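Local coordinates for protein putative glucosidase lplD, ALPHA-GALACTURONIDASE (PDB 3FEF) that hydrolyses alpha-1,4-linked galacturonides, releasing alpha-D-galacturonate, with the help of NAD(+) and a manganese ion, at residues G86-D89 against D90-V93; N49-I52 against G53-G57. All coordinates share one frame; numbering follows the deposited sequence.

Contact 1 (G86-D89 against D90-V93); sequences GSLD and DMEV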
loop_
_atom_site.group_PDB
_atom_site.type_symbol
_atom_site.label_atom_id
_atom_site.label_comp_id
_atom_site.label_asym_id
_atom_site.label_seq_id
_atom_site.Cartn_x
_atom_site.Cartn_y
_atom_site.Cartn_z
ATOM N N GLY A 86 -18.840 31.897 -5.485
ATOM C CA GLY A 86 -18.604 33.199 -6.110
ATOM C C GLY A 86 -19.777 33.620 -6.968
ATOM O O GLY A 86 -20.747 32.878 -7.099
ATOM N N SER A 87 -19.692 34.807 -7.552
ATOM C CA SER A 87 -20.774 35.344 -8.362
ATOM C C SER A 87 -20.561 34.972 -9.818
ATOM O O SER A 87 -19.497 34.474 -10.194
ATOM C CB SER A 87 -20.782 36.865 -8.254
ATOM O OG SER A 87 -19.493 37.376 -8.593
ATOM N N LEU A 88 -21.554 35.257 -10.649
ATOM C CA LEU A 88 -21.403 35.053 -12.083
ATOM C C LEU A 88 -20.368 36.021 -12.661
ATOM O O LEU A 88 -19.757 35.746 -13.694
ATOM C CB LEU A 88 -22.748 35.168 -12.803
ATOM C CG LEU A 88 -23.745 34.030 -12.544
ATOM C CD1 LEU A 88 -25.045 34.296 -13.256
ATOM C CD2 LEU A 88 -23.183 32.655 -12.947
ATOM N N ASP A 89 -20.151 37.147 -11.986
ATOM C CA ASP A 89 -19.052 38.041 -12.376
ATOM C C ASP A 89 -17.685 37.373 -12.166
ATOM O O ASP A 89 -16.807 37.473 -13.014
ATOM C CB ASP A 89 -19.127 39.386 -11.639
ATOM C CG ASP A 89 -20.427 40.134 -11.913
ATOM O OD1 ASP A 89 -20.930 40.092 -13.063
ATOM O OD2 ASP A 89 -20.962 40.761 -10.977
ATOM N N ASP A 90 -17.508 36.674 -11.051
ATOM C CA ASP A 90 -16.274 35.921 -10.836
ATOM C C ASP A 90 -16.086 34.895 -11.951
ATOM O O ASP A 90 -14.980 34.695 -12.455
ATOM C CB ASP A 90 -16.298 35.219 -9.484
ATOM C CG ASP A 90 -16.274 36.191 -8.330
ATOM O OD1 ASP A 90 -15.784 37.324 -8.522
ATOM O OD2 ASP A 90 -16.745 35.828 -7.228
HETATM N N MSE A 91 -17.186 34.279 -12.359
HETATM C CA MSE A 91 -17.136 33.217 -13.351
HETATM C C MSE A 91 -16.734 33.719 -14.736
HETATM O O MSE A 91 -16.018 33.028 -15.473
HETATM C CB MSE A 91 -18.473 32.478 -13.402
HETATM C CG MSE A 91 -18.346 31.086 -13.950
HETATM SE SE MSE A 91 -19.930 29.985 -13.642
HETATM C CE MSE A 91 -19.386 28.465 -14.768
ATOM N N GLU A 92 -17.193 34.917 -15.085
ATOM C CA GLU A 92 -16.816 35.553 -16.332
ATOM C C GLU A 92 -15.286 35.610 -16.447
ATOM O O GLU A 92 -14.713 35.403 -17.523
ATOM C CB GLU A 92 -17.425 36.955 -16.399
ATOM C CG GLU A 92 -17.363 37.621 -17.773
ATOM C CD GLU A 92 -18.183 38.914 -17.828
ATOM O OE1 GLU A 92 -19.381 38.876 -17.459
ATOM O OE2 GLU A 92 -17.634 39.966 -18.235
ATOM N N VAL A 93 -14.631 35.891 -15.329
ATOM C CA VAL A 93 -13.178 35.805 -15.238
ATOM C C VAL A 93 -12.695 34.341 -15.346
ATOM O O VAL A 93 -11.915 34.024 -16.228
ATOM C CB VAL A 93 -12.662 36.453 -13.946
ATOM C CG1 VAL A 93 -11.132 36.332 -13.855
ATOM C CG2 VAL A 93 -13.100 37.919 -13.887
#
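S87 and D90 grip each other through two reciprocal bonds, a capping box that opens helix 88-96 in the Rossmann-like part of this family 4 glycosidase. The backbone N of D90 donates to S87 OG over 3.2 Å, nearly straight at 159°, while the backbone N of S87 donates to D90 OD2 over 3.1 Å. That second bond meets the carboxylate from above its plane, about 50° out of it. S87 can serve as N-cap because its chi1 of 54° sets OG between the backbone N and the carbonyl carbon, turned back over the first turn. Aspartate suits the third helical place: its short side chain just spans the return to S87 N, and its negative charge lies at the end where the helix dipole would probably welcome it. D90 OD2 also has a long, weak ion pair with R121.

Within the turn, M91 N donates to S87 O and E92 N to L88 O, the latter over 3.0 Å. G86 fits ahead of the cap because D90 OD2 sits 3.4 Å from its CA, on the side where a side chain would collide. D89 OD1 and E92 OE1 both form salt bridges with K299 of helix 295-314, which probably eases the repulsion between the two acids. L88 and M91, a selenomethionine, are buried against that same helix, L88 on K299 and R302, M91 on I295 and R298. Between themselves they touch lightly, L88 CD2 lying 4.3 Å from M91 SE.

Contact 2 (N49-I52 against G53-G57); sequences NEVI and GNHSG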
loop_
_atom_site.group_PDB
_atom_site.type_symbol
_atom_site.label_atom_id
_atom_site.label_comp_id
_atom_site.label_asym_id
_atom_site.label_seq_id
_atom_site.Cartn_x
_atom_site.Cartn_y
_atom_site.Cartn_z
ATOM N N ASN A 49 -38.302 29.761 -2.640
ATOM C CA ASN A 49 -38.356 28.308 -2.685
ATOM C C ASN A 49 -39.199 27.744 -1.552
ATOM O O ASN A 49 -39.792 26.671 -1.670
ATOM C CB ASN A 49 -36.950 27.715 -2.629
ATOM C CG ASN A 49 -36.335 27.576 -3.996
ATOM O OD1 ASN A 49 -37.050 27.524 -4.990
ATOM N ND2 ASN A 49 -35.004 27.517 -4.060
ATOM N N GLU A 50 -39.244 28.460 -0.439
ATOM C CA GLU A 50 -40.049 27.995 0.675
ATOM C C GLU A 50 -41.531 28.056 0.312
ATOM O O GLU A 50 -42.293 27.154 0.639
ATOM C CB GLU A 50 -39.769 28.813 1.926
ATOM C CG GLU A 50 -40.735 28.544 3.035
ATOM C CD GLU A 50 -40.916 29.749 3.928
ATOM O OE1 GLU A 50 -40.035 30.009 4.784
ATOM O OE2 GLU A 50 -41.949 30.436 3.768
ATOM N N VAL A 51 -41.933 29.122 -0.376
ATOM C CA VAL A 51 -43.339 29.306 -0.737
ATOM C C VAL A 51 -43.743 28.342 -1.856
ATOM O O VAL A 51 -44.787 27.708 -1.798
ATOM C CB VAL A 51 -43.633 30.775 -1.167
ATOM C CG1 VAL A 51 -45.053 30.917 -1.701
ATOM C CG2 VAL A 51 -43.396 31.731 -0.006
ATOM N N ILE A 52 -42.912 28.235 -2.886
ATOM C CA ILE A 52 -43.145 27.234 -3.919
ATOM C C ILE A 52 -43.131 25.816 -3.327
ATOM O O ILE A 52 -43.957 24.975 -3.667
ATOM C CB ILE A 52 -42.087 27.346 -5.008
ATOM C CG1 ILE A 52 -42.231 28.689 -5.741
ATOM C CG2 ILE A 52 -42.161 26.162 -5.952
ATOM C CD1 ILE A 52 -40.990 29.085 -6.539
ATOM N N GLY A 53 -42.212 25.557 -2.410
ATOM C CA GLY A 53 -42.129 24.227 -1.817
ATOM C C GLY A 53 -43.388 23.818 -1.068
ATOM O O GLY A 53 -43.873 22.678 -1.198
ATOM N N ASN A 54 -43.907 24.750 -0.275
ATOM C CA ASN A 54 -45.107 24.514 0.518
ATOM C C ASN A 54 -46.391 24.511 -0.320
ATOM O O ASN A 54 -47.474 24.292 0.202
ATOM C CB ASN A 54 -45.195 25.518 1.676
ATOM C CG ASN A 54 -44.205 25.211 2.772
ATOM O OD1 ASN A 54 -43.877 24.049 3.009
ATOM N ND2 ASN A 54 -43.714 26.244 3.447
ATOM N N HIS A 55 -46.261 24.756 -1.616
ATOM C CA HIS A 55 -47.375 24.592 -2.546
ATOM C C HIS A 55 -47.209 23.309 -3.349
ATOM O O HIS A 55 -47.966 23.063 -4.277
ATOM C CB HIS A 55 -47.437 25.748 -3.552
ATOM C CG HIS A 55 -47.962 27.033 -2.994
ATOM N ND1 HIS A 55 -48.959 27.085 -2.044
ATOM C CD2 HIS A 55 -47.656 28.317 -3.289
ATOM C CE1 HIS A 55 -49.229 28.347 -1.761
ATOM N NE2 HIS A 55 -48.453 29.114 -2.505
ATOM N N SER A 56 -46.201 22.506 -3.021
ATOM C CA SER A 56 -45.906 21.310 -3.813
ATOM C C SER A 56 -46.302 20.011 -3.095
ATOM O O SER A 56 -46.020 19.829 -1.912
ATOM C CB SER A 56 -44.410 21.264 -4.204
ATOM O OG SER A 56 -43.967 22.473 -4.815
ATOM N N GLY A 57 -46.953 19.106 -3.815
ATOM C CA GLY A 57 -47.262 17.789 -3.264
ATOM C C GLY A 57 -48.313 17.752 -2.169
ATOM O O GLY A 57 -49.090 18.690 -1.996
HETATM O O HOH W 1 -44.733 28.975 3.062
#
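N49-I52 and G53-G57 meet at the C-terminal end of helix 43-53, where the last helical turn runs into a type I beta turn, G53 to S56, on the way to strand 61-66 of the parallel sheet of the Rossmann-like part, a region that probably binds NAD(+).

Helical bonds run from G53 N to N49 O at 2.8 Å and from N54 N to E50 O at 3.0 Å. Beyond these, I52 O takes two donors: S56 OG donates to I52 O over 2.8 Å, and H55 N donates to the same I52 O over 3.1 Å. They arrive on opposite faces of the carbonyl plane, both out of that plane. With chi1 at -52°, S56 OG stands beside its own backbone N and turns back to the helix end; it also accepts from V319 N. Replacing S56 by an alanine would remove the hydroxyl and is likely to leave V319 N without this acceptor and I52 O with one donor fewer.

Glycine suits position 53 because a side chain would run into N49 O. The side chains of N54 and E50 cross obliquely, N54 ND2 nearest to E50 CG, with amide and carboxylate planes 33° apart, and a water joins them, accepting from N54 ND2 at 2.9 Å and donating to E50 OE2. E50 OE1 and N54 OD1 bond to A65 N and Y63 N of strand 61-66. H55 lies alongside V51, its NE2 3.9 Å from V51 CG1, while buried I52 packs on helix 295-314.

Polar side chains thus take over where the helix stops: the S56 hydroxyl supplies a second donor to I52 O, and E50 from the helix and N54 from the turn tie this end to strand 61-66.

Following the chain from the N terminus, contact 2 comes first, closing helix 43-53 through the turn that leads to strand 61-66. Contact 1 follows after strand 78-81, opening helix 88-96. The two are in series, neither nested nor crossed, and do not touch: their centres are 29 Å apart and their nearest atoms about 15 Å. One ends a helix and the other begins one, both within the Rossmann-like part built on the parallel sheet. Helix 295-314 is their shared neighbour, touched by 86-93 near residues 295 to 302 and by I52 around 309 to 313, so side chains of both contacts probably pack the Rossmann-like part against the C-terminal part.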